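Local coordinates for protein elastinolytic metalloprotease (Pseudoalteromonas sp. CF6-2, PDB 6IK4) that probably cleaves peptide bonds as a zinc-dependent metalloendopeptidase of the M23 family, with elastin and bacterial peptidoglycan as its likely substrates, at residues 5-10 and 135-140; 49-54 and 95-100; 57-62 and 81-86. One frame throughout, in Å; residues are numbered along the deposited sequence.

Contact 1 of 3, residues 5-10 and 135-140; sequences MNLPWS and RYISNY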
loop_
_atom_site.group_PDB
_atom_site.type_symbol
_atom_site.label_atom_id
_atom_site.label_comp_id
_atom_site.label_asym_id
_atom_site.label_seq_id
_atom_site.Cartn_x
_atom_site.Cartn_y
_atom_site.Cartn_z
ATOM N N MET A 5 -11.078 -2.508 3.293
ATOM C CA MET A 5 -9.713 -2.836 2.896
ATOM C C MET A 5 -9.072 -3.740 3.932
ATOM O O MET A 5 -9.301 -3.573 5.130
ATOM C CB MET A 5 -8.814 -1.597 2.804
ATOM C CG MET A 5 -9.282 -0.457 1.978
ATOM S SD MET A 5 -7.860 0.617 1.776
ATOM C CE MET A 5 -7.930 1.670 3.217
ATOM N N ASN A 6 -8.217 -4.653 3.471
ATOM C CA ASN A 6 -7.344 -5.426 4.353
ATOM C C ASN A 6 -5.895 -5.080 4.069
ATOM O O ASN A 6 -5.549 -4.695 2.950
ATOM C CB ASN A 6 -7.525 -6.935 4.171
ATOM C CG ASN A 6 -8.981 -7.367 4.244
ATOM O OD1 ASN A 6 -9.676 -7.082 5.214
ATOM N ND2 ASN A 6 -9.445 -8.061 3.208
ATOM N N LEU A 7 -5.043 -5.233 5.081
ATOM C CA LEU A 7 -3.610 -5.122 4.841
ATOM C C LEU A 7 -3.194 -6.144 3.789
ATOM O O LEU A 7 -3.693 -7.276 3.797
ATOM C CB LEU A 7 -2.822 -5.348 6.132
ATOM C CG LEU A 7 -3.082 -4.282 7.197
ATOM C CD1 LEU A 7 -2.614 -4.791 8.570
ATOM C CD2 LEU A 7 -2.375 -2.980 6.836
ATOM N N PRO A 8 -2.278 -5.785 2.872
ATOM C CA PRO A 8 -1.996 -6.656 1.721
ATOM C C PRO A 8 -1.074 -7.834 2.018
ATOM O O PRO A 8 -0.191 -8.162 1.216
ATOM C CB PRO A 8 -1.371 -5.685 0.713
ATOM C CG PRO A 8 -0.687 -4.650 1.578
ATOM C CD PRO A 8 -1.623 -4.470 2.755
ATOM N N TRP A 9 -1.292 -8.493 3.156
ATOM C CA TRP A 9 -0.593 -9.722 3.500
ATOM C C TRP A 9 -1.535 -10.591 4.325
ATOM O O TRP A 9 -2.667 -10.201 4.635
ATOM C CB TRP A 9 0.728 -9.434 4.221
ATOM C CG TRP A 9 0.645 -8.540 5.436
ATOM C CD1 TRP A 9 0.423 -8.924 6.729
ATOM C CD2 TRP A 9 0.847 -7.121 5.468
ATOM N NE1 TRP A 9 0.444 -7.823 7.563
ATOM C CE2 TRP A 9 0.705 -6.705 6.810
ATOM C CE3 TRP A 9 1.107 -6.154 4.486
ATOM C CZ2 TRP A 9 0.826 -5.363 7.195
ATOM C CZ3 TRP A 9 1.244 -4.819 4.876
ATOM C CH2 TRP A 9 1.092 -4.439 6.209
ATOM N N SER A 10 -1.075 -11.791 4.657
ATOM C CA SER A 10 -1.965 -12.809 5.194
ATOM C C SER A 10 -2.290 -12.570 6.661
ATOM O O SER A 10 -1.503 -11.992 7.417
ATOM C CB SER A 10 -1.351 -14.199 5.015
ATOM O OG SER A 10 -1.297 -14.518 3.636
ATOM N N ARG A 135 -9.436 6.562 7.837
ATOM C CA ARG A 135 -9.848 5.398 7.068
ATOM C C ARG A 135 -9.406 4.140 7.821
ATOM O O ARG A 135 -8.613 4.207 8.760
ATOM C CB ARG A 135 -9.247 5.432 5.659
ATOM C CG ARG A 135 -9.616 6.657 4.830
ATOM C CD ARG A 135 -11.004 6.536 4.282
ATOM N NE ARG A 135 -11.393 7.720 3.529
ATOM C CZ ARG A 135 -12.596 7.889 2.991
ATOM N NH1 ARG A 135 -13.521 6.941 3.126
ATOM N NH2 ARG A 135 -12.876 9.002 2.322
ATOM N N TYR A 136 -9.926 2.986 7.406
ATOM C CA TYR A 136 -9.692 1.733 8.112
ATOM C C TYR A 136 -9.071 0.698 7.188
ATOM O O TYR A 136 -9.401 0.630 6.001
ATOM C CB TYR A 136 -10.989 1.184 8.706
ATOM C CG TYR A 136 -11.402 1.951 9.928
ATOM C CD1 TYR A 136 -12.068 3.163 9.817
ATOM C CD2 TYR A 136 -11.112 1.472 11.196
ATOM C CE1 TYR A 136 -12.447 3.880 10.947
ATOM C CE2 TYR A 136 -11.492 2.183 12.335
ATOM C CZ TYR A 136 -12.151 3.385 12.199
ATOM O OH TYR A 136 -12.517 4.098 13.331
ATOM N N ILE A 137 -8.171 -0.115 7.743
ATOM C CA ILE A 137 -7.607 -1.239 7.004
ATOM C C ILE A 137 -7.392 -2.377 8.002
ATOM O O ILE A 137 -6.769 -2.184 9.054
ATOM C CB ILE A 137 -6.320 -0.811 6.254
ATOM C CG1 ILE A 137 -5.824 -1.930 5.320
ATOM C CG2 ILE A 137 -5.228 -0.322 7.214
ATOM C CD1 ILE A 137 -4.753 -1.473 4.315
ATOM N N SER A 138 -7.976 -3.550 7.724
ATOM C CA SER A 138 -7.946 -4.680 8.665
ATOM C C SER A 138 -8.404 -4.248 10.059
ATOM O O SER A 138 -7.876 -4.694 11.079
ATOM C CB SER A 138 -6.555 -5.322 8.718
ATOM O OG SER A 138 -6.276 -6.022 7.516
ATOM N N ASN A 139 -9.406 -3.369 10.096
ATOM C CA ASN A 139 -10.022 -2.816 11.300
ATOM C C ASN A 139 -9.114 -1.852 12.061
ATOM O O ASN A 139 -9.543 -1.324 13.087
ATOM C CB ASN A 139 -10.510 -3.904 12.273
ATOM C CG ASN A 139 -11.518 -4.848 11.639
ATOM O OD1 ASN A 139 -12.173 -4.517 10.652
ATOM N ND2 ASN A 139 -11.648 -6.033 12.218
ATOM N N TYR A 140 -7.875 -1.612 11.613
ATOM C CA TYR A 140 -7.089 -0.510 12.168
ATOM C C TYR A 140 -7.625 0.822 11.666
ATOM O O TYR A 140 -7.837 0.990 10.465
ATOM C CB TYR A 140 -5.632 -0.585 11.731
ATOM C CG TYR A 140 -4.814 -1.702 12.312
ATOM C CD1 TYR A 140 -4.140 -1.534 13.516
ATOM C CD2 TYR A 140 -4.658 -2.894 11.625
ATOM C CE1 TYR A 140 -3.355 -2.544 14.040
ATOM C CE2 TYR A 140 -3.876 -3.919 12.143
ATOM C CZ TYR A 140 -3.231 -3.736 13.348
ATOM O OH TYR A 140 -2.464 -4.748 13.861
HETATM O O HOH W 1 -11.614 -0.965 5.640
HETATM O O HOH W 2 -8.182 -7.974 7.502
#

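Contact 2 of 3, residues 49-54 and 95-100; sequences VQAAHG and TLLGRY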
loop_
_atom_site.group_PDB
_atom_site.type_symbol
_atom_site.label_atom_id
_atom_site.label_comp_id
_atom_site.label_asym_id
_atom_site.label_seq_id
_atom_site.Cartn_x
_atom_site.Cartn_y
_atom_site.Cartn_z
ATOM N N VAL A 49 2.440 -9.390 -3.101
ATOM C CA VAL A 49 1.529 -8.403 -2.521
ATOM C C VAL A 49 0.105 -8.837 -2.846
ATOM O O VAL A 49 -0.199 -9.141 -4.007
ATOM C CB VAL A 49 1.814 -6.994 -3.076
ATOM C CG1 VAL A 49 0.885 -5.955 -2.453
ATOM C CG2 VAL A 49 3.274 -6.592 -2.830
ATOM N N GLN A 50 -0.765 -8.870 -1.834
ATOM C CA GLN A 50 -2.152 -9.294 -2.005
ATOM C C GLN A 50 -3.058 -8.088 -2.237
ATOM O O GLN A 50 -2.849 -7.018 -1.662
ATOM C CB GLN A 50 -2.653 -10.056 -0.773
ATOM C CG GLN A 50 -1.889 -11.347 -0.487
ATOM C CD GLN A 50 -2.261 -11.962 0.843
ATOM O OE1 GLN A 50 -3.302 -11.640 1.428
ATOM N NE2 GLN A 50 -1.407 -12.855 1.336
ATOM N N ALA A 51 -4.082 -8.273 -3.075
ATOM C CA ALA A 51 -5.100 -7.239 -3.241
ATOM C C ALA A 51 -5.786 -6.954 -1.906
ATOM O O ALA A 51 -6.278 -7.875 -1.238
ATOM C CB ALA A 51 -6.141 -7.670 -4.283
ATOM N N ALA A 52 -5.823 -5.668 -1.526
ATOM C CA ALA A 52 -6.449 -5.236 -0.277
ATOM C C ALA A 52 -7.965 -5.399 -0.291
ATOM O O ALA A 52 -8.587 -5.342 0.777
ATOM C CB ALA A 52 -6.104 -3.765 0.004
ATOM N N HIS A 53 -8.552 -5.610 -1.463
ATOM C CA HIS A 53 -9.996 -5.729 -1.672
ATOM C C HIS A 53 -10.201 -6.209 -3.107
ATOM O O HIS A 53 -9.249 -6.314 -3.881
ATOM C CB HIS A 53 -10.698 -4.391 -1.454
ATOM C CG HIS A 53 -10.177 -3.315 -2.355
ATOM N ND1 HIS A 53 -10.607 -3.153 -3.657
ATOM C CD2 HIS A 53 -9.204 -2.395 -2.162
ATOM C CE1 HIS A 53 -9.939 -2.159 -4.217
ATOM N NE2 HIS A 53 -9.079 -1.684 -3.331
ATOM N N GLY A 54 -11.466 -6.480 -3.464
ATOM C CA GLY A 54 -11.780 -6.903 -4.817
ATOM C C GLY A 54 -12.058 -5.743 -5.765
ATOM O O GLY A 54 -12.286 -4.606 -5.344
ATOM N N THR A 95 -6.019 -11.727 -3.637
ATOM C CA THR A 95 -5.387 -12.198 -4.866
ATOM C C THR A 95 -3.952 -11.690 -4.976
ATOM O O THR A 95 -3.683 -10.506 -4.754
ATOM C CB THR A 95 -6.198 -11.724 -6.072
ATOM O OG1 THR A 95 -7.519 -12.276 -6.006
ATOM C CG2 THR A 95 -5.536 -12.155 -7.363
ATOM N N LEU A 96 -3.028 -12.589 -5.320
ATOM C CA LEU A 96 -1.627 -12.212 -5.534
ATOM C C LEU A 96 -1.501 -11.351 -6.789
ATOM O O LEU A 96 -1.670 -11.851 -7.904
ATOM C CB LEU A 96 -0.765 -13.468 -5.662
ATOM C CG LEU A 96 -0.792 -14.386 -4.443
ATOM C CD1 LEU A 96 0.127 -15.588 -4.656
ATOM C CD2 LEU A 96 -0.391 -13.616 -3.181
ATOM N N LEU A 97 -1.167 -10.061 -6.621
ATOM C CA LEU A 97 -1.092 -9.141 -7.757
ATOM C C LEU A 97 0.261 -9.189 -8.460
ATOM O O LEU A 97 0.352 -8.891 -9.658
ATOM C CB LEU A 97 -1.359 -7.703 -7.281
ATOM C CG LEU A 97 -2.771 -7.439 -6.739
ATOM C CD1 LEU A 97 -2.895 -6.023 -6.145
ATOM C CD2 LEU A 97 -3.812 -7.660 -7.852
ATOM N N GLY A 98 1.305 -9.532 -7.729
ATOM C CA GLY A 98 2.670 -9.364 -8.181
ATOM C C GLY A 98 3.558 -9.309 -6.954
ATOM O O GLY A 98 3.100 -9.468 -5.824
ATOM N N ARG A 99 4.845 -9.103 -7.197
ATOM C CA ARG A 99 5.790 -8.851 -6.111
ATOM C C ARG A 99 6.111 -7.365 -6.075
ATOM O O ARG A 99 5.968 -6.668 -7.079
ATOM C CB ARG A 99 7.090 -9.650 -6.300
ATOM C CG ARG A 99 6.922 -11.151 -6.211
ATOM C CD ARG A 99 8.188 -11.902 -6.641
ATOM N NE ARG A 99 9.370 -11.523 -5.867
ATOM C CZ ARG A 99 10.604 -11.969 -6.118
ATOM N NH1 ARG A 99 10.824 -12.818 -7.120
ATOM N NH2 ARG A 99 11.623 -11.576 -5.362
ATOM N N TYR A 100 6.552 -6.861 -4.919
ATOM C CA TYR A 100 7.206 -5.565 -5.006
ATOM C C TYR A 100 8.642 -5.818 -5.426
ATOM O O TYR A 100 9.223 -6.854 -5.097
ATOM C CB TYR A 100 7.098 -4.711 -3.731
ATOM C CG TYR A 100 7.662 -5.169 -2.398
ATOM C CD1 TYR A 100 9.033 -5.159 -2.137
ATOM C CD2 TYR A 100 6.800 -5.485 -1.351
ATOM C CE1 TYR A 100 9.527 -5.536 -0.885
ATOM C CE2 TYR A 100 7.279 -5.847 -0.107
ATOM C CZ TYR A 100 8.638 -5.865 0.123
ATOM O OH TYR A 100 9.097 -6.234 1.368
#

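Contact 3 of 3, residues 57-62 and 81-86; sequences ITRFSS and SNLQYN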
loop_
_atom_site.group_PDB
_atom_site.type_symbol
_atom_site.label_atom_id
_atom_site.label_comp_id
_atom_site.label_asym_id
_atom_site.label_seq_id
_atom_site.Cartn_x
_atom_site.Cartn_y
_atom_site.Cartn_z
ATOM N N ILE A 57 -9.003 -4.472 -12.507
ATOM C CA ILE A 57 -7.592 -4.121 -12.619
ATOM C C ILE A 57 -7.395 -3.029 -13.659
ATOM O O ILE A 57 -7.992 -3.065 -14.745
ATOM C CB ILE A 57 -6.769 -5.368 -12.997
ATOM C CG1 ILE A 57 -6.752 -6.384 -11.854
ATOM C CG2 ILE A 57 -5.353 -4.981 -13.472
ATOM C CD1 ILE A 57 -5.891 -5.962 -10.669
ATOM N N THR A 58 -6.528 -2.066 -13.339
ATOM C CA THR A 58 -5.886 -1.213 -14.334
ATOM C C THR A 58 -4.387 -1.421 -14.197
ATOM O O THR A 58 -3.847 -1.270 -13.099
ATOM C CB THR A 58 -6.239 0.264 -14.133
ATOM O OG1 THR A 58 -7.661 0.431 -14.120
ATOM C CG2 THR A 58 -5.637 1.111 -15.258
ATOM N N ARG A 59 -3.716 -1.795 -15.291
ATOM C CA ARG A 59 -2.266 -1.992 -15.300
ATOM C C ARG A 59 -1.639 -0.836 -16.062
ATOM O O ARG A 59 -1.784 -0.741 -17.284
ATOM C CB ARG A 59 -1.876 -3.332 -15.930
ATOM C CG ARG A 59 -0.353 -3.543 -16.060
ATOM C CD ARG A 59 -0.017 -4.761 -16.923
ATOM N NE ARG A 59 1.418 -4.885 -17.205
ATOM C CZ ARG A 59 2.083 -4.156 -18.101
ATOM N NH1 ARG A 59 1.455 -3.230 -18.810
ATOM N NH2 ARG A 59 3.385 -4.348 -18.287
ATOM N N PHE A 60 -0.941 0.046 -15.342
ATOM C CA PHE A 60 -0.388 1.231 -15.989
ATOM C C PHE A 60 0.958 0.949 -16.638
ATOM O O PHE A 60 1.314 1.600 -17.624
ATOM C CB PHE A 60 -0.261 2.375 -14.984
ATOM C CG PHE A 60 -1.584 2.888 -14.479
ATOM C CD1 PHE A 60 -2.368 3.704 -15.271
ATOM C CD2 PHE A 60 -2.041 2.555 -13.209
ATOM C CE1 PHE A 60 -3.591 4.179 -14.820
ATOM C CE2 PHE A 60 -3.262 3.033 -12.748
ATOM C CZ PHE A 60 -4.036 3.848 -13.560
ATOM N N SER A 61 1.701 -0.014 -16.113
ATOM C CA SER A 61 3.059 -0.313 -16.551
ATOM C C SER A 61 3.443 -1.619 -15.882
ATOM O O SER A 61 2.652 -2.202 -15.138
ATOM C CB SER A 61 4.025 0.805 -16.176
ATOM O OG SER A 61 4.187 0.842 -14.763
ATOM N N SER A 62 4.672 -2.072 -16.127
ATOM C CA SER A 62 5.094 -3.306 -15.479
ATOM C C SER A 62 5.307 -3.146 -13.974
ATOM O O SER A 62 5.513 -4.153 -13.291
ATOM C CB SER A 62 6.380 -3.828 -16.126
ATOM O OG SER A 62 7.489 -3.043 -15.719
ATOM N N SER A 81 6.658 -5.741 -9.480
ATOM C CA SER A 81 7.209 -6.593 -10.527
ATOM C C SER A 81 6.349 -7.847 -10.637
ATOM O O SER A 81 5.479 -8.107 -9.797
ATOM C CB SER A 81 8.670 -6.957 -10.241
ATOM O OG SER A 81 8.758 -7.896 -9.180
ATOM N N ASN A 82 6.592 -8.622 -11.692
ATOM C CA ASN A 82 5.900 -9.900 -11.898
ATOM C C ASN A 82 4.387 -9.744 -11.804
ATOM O O ASN A 82 3.704 -10.555 -11.172
ATOM C CB ASN A 82 6.364 -10.957 -10.896
ATOM C CG ASN A 82 7.863 -11.165 -10.917
ATOM O OD1 ASN A 82 8.596 -10.588 -10.109
ATOM N ND2 ASN A 82 8.328 -11.992 -11.846
ATOM N N LEU A 83 3.860 -8.687 -12.419
ATOM C CA LEU A 83 2.426 -8.423 -12.329
ATOM C C LEU A 83 1.643 -9.544 -13.003
ATOM O O LEU A 83 2.054 -10.070 -14.035
ATOM C CB LEU A 83 2.094 -7.073 -12.969
ATOM C CG LEU A 83 2.542 -5.815 -12.210
ATOM C CD1 LEU A 83 2.076 -4.562 -12.935
ATOM C CD2 LEU A 83 2.041 -5.831 -10.752
ATOM N N GLN A 84 0.505 -9.904 -12.414
ATOM C CA GLN A 84 -0.217 -11.118 -12.773
ATOM C C GLN A 84 -1.496 -10.852 -13.553
ATOM O O GLN A 84 -2.147 -11.811 -13.985
ATOM C CB GLN A 84 -0.556 -11.929 -11.512
ATOM C CG GLN A 84 0.675 -12.433 -10.766
ATOM C CD GLN A 84 1.445 -13.457 -11.568
ATOM O OE1 GLN A 84 0.895 -14.489 -11.963
ATOM N NE2 GLN A 84 2.723 -13.181 -11.818
ATOM N N TYR A 85 -1.874 -9.591 -13.741
ATOM C CA TYR A 85 -3.174 -9.250 -14.305
ATOM C C TYR A 85 -3.032 -8.102 -15.293
ATOM O O TYR A 85 -2.060 -7.338 -15.268
ATOM C CB TYR A 85 -4.181 -8.909 -13.191
ATOM C CG TYR A 85 -4.434 -10.130 -12.348
ATOM C CD1 TYR A 85 -5.308 -11.117 -12.785
ATOM C CD2 TYR A 85 -3.748 -10.339 -11.160
ATOM C CE1 TYR A 85 -5.511 -12.270 -12.050
ATOM C CE2 TYR A 85 -3.957 -11.487 -10.417
ATOM C CZ TYR A 85 -4.833 -12.450 -10.865
ATOM O OH TYR A 85 -5.046 -13.608 -10.142
ATOM N N ASN A 86 -4.022 -8.001 -16.172
ATOM C CA ASN A 86 -4.092 -6.996 -17.222
ATOM C C ASN A 86 -5.382 -6.200 -17.086
ATOM O O ASN A 86 -6.286 -6.578 -16.339
ATOM C CB ASN A 86 -4.016 -7.650 -18.607
ATOM C CG ASN A 86 -2.637 -8.156 -18.923
ATOM O OD1 ASN A 86 -1.739 -7.373 -19.221
ATOM N ND2 ASN A 86 -2.456 -9.472 -18.869
HETATM O O HOH W 3 5.282 -6.670 -14.086
#

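Contact 1 of 3, residues 5-10 and 135-140
S138 holds the chain at M5 to L7 through two hydrogen bonds. Its backbone N donates to M5 O (2.9 Å) in a nearly straight bond, 171° at the hydrogen, and its OG accepts a hydrogen bond from L7 N at 2.8 Å. The hydroxyl reaches that N-H because OG lies anti to the carbonyl carbon (chi1 -71°). A water 2.7 Å from S138 OG donates to N6 OD1, joining the two side chains through solvent. Another water accepts from M5 N and donates to Y136 O, so these backbone groups are matched indirectly. I137 O and I137 N are both paired with Y140 across a type I' turn, and Y140 OH bonds to Y172 O.

Apolar groups fill in around these bonds. I137 CG1 lies against the N6-L7 peptide, 3.4 Å from L7 N. L7 crosses both I137 and Y140 at about a right angle: CD2 meets I137 CD1 at 3.8 Å, and CD1 meets Y140 CE2 at 3.9 Å. An alanine in place of L7 would probably open a gap between I137 and Y140, taking away the methyls both rest on.

M5 and I137 also pack on F121 of strand 119-125, while N6 and P8 make backbone hydrogen bonds to A52 and Q50. The loop thus lies between residues 50-52 and strand 136-137, an outer strand of the small four-stranded sheet.

Contact 2 of 3, residues 49-54 and 95-100
V49 and Q50 pair antiparallel with L96 to G98, joining strand 48-50 to strand 96-100 in the large sheet of the M23 peptidase domain. Three backbone hydrogen bonds hold the pairing. V49 N donates to G98 O at 2.8 Å and V49 O accepts from L97 N at 2.9 Å, each donor sitting almost in line with the carbonyl it meets. Past Q50 the strand ends, but A51 N still reaches T95 O at 2.8 Å. V49 therefore faces two residues at once, L97 and G98, which makes a beta bulge: L97 has a helix-like backbone (psi -28°), and G98 continues the strand with no side chain. Q50 is matched with L96 as a non-hydrogen-bonded pair.

The side chains divide between the faces of the sheet. Q50 and L96 lie side by side, pointing the same way, with Q50 CG 3.8 Å from L96 CD2; beyond this, Q50 NE2 bonds to S10 OG. V49 is on the other face, where Y77 and M80 pack on it. Its CG2 meets the edge of the Y100 ring near the ring plane, 4.0 Å from CD2. Y100 OH accepts a hydrogen bond from N37 N. L97 reaches back with CD1 to A51 CA at 3.8 Å, and also packs on Y77 and V67.

The side chain of Y100 comes within about 5 Å of those of both H79 and H118, the predicted proton donors or acceptors. The bulged antiparallel pairing thus belongs to the strand that carries Y100 beside the probable active site, within the beta-rich core of an M23 metallopeptidase.

Contact 3 of 3, residues 57-62 and 81-86
R59, I57 and L83 carry most of this contact, in which strand residues 57-61 and S62 meet the loop 81-86 without one direct hydrogen bond. R59 is modelled in two conformers; in the one described here it runs out extended from CG to NE, with CG anti to its backbone N (chi1 176°). In this conformer the aliphatic part does the touching: CD lies 3.7 Å from Y85 O, and CG is 4.1 Å from L83 CD1. The arginine then lies alongside N86, both pointing the same way, and its CD is 3.9 Å from N86 OD1.

I57 covers the far end of the loop. Its CG2 presses on N86 O at 3.4 Å while CG1 meets Y85 CB at 3.8 Å; I65, V67 and L97 pack on the same isoleucine. L83 comes from the loop toward the strand end, where its CD1 meets two carbonyl oxygens, S61 O at 3.3 Å and S62 O close by. Next to it a water donates to S62 O at 2.6 Å and accepts from L83 N at 3.0 Å, bridging the backbones.

Polar groups around the contact find partners outside it: R59 N bonds to N87 OD1, and N86 N to D89 OD2. Methyl and methylene groups laid on backbone carbonyls, with one water as the polar bridge, imply a join at the surface that depends on shape and solvent more than on directed bonds.

From the N terminus, the chain enters contact 1 at residues 5-10 and returns to close that loop only at 135-140, on the small four-stranded sheet. Contact 2 is nested inside it, closing the loop from 49-54 to 95-100, and contact 3 is nested again within contact 2, between 57-62 and 81-86; none cross. Neighbouring contacts touch: the 5-10 loop lies against 49-54, while S81 N and Q84 N reach R99 O and L97 O. Contacts 1 and 3 stay about 12 Å apart at their nearest atoms, so contact 2 stands between them, joined to 5-10 through 49-54 and to 81-86 through 95-100.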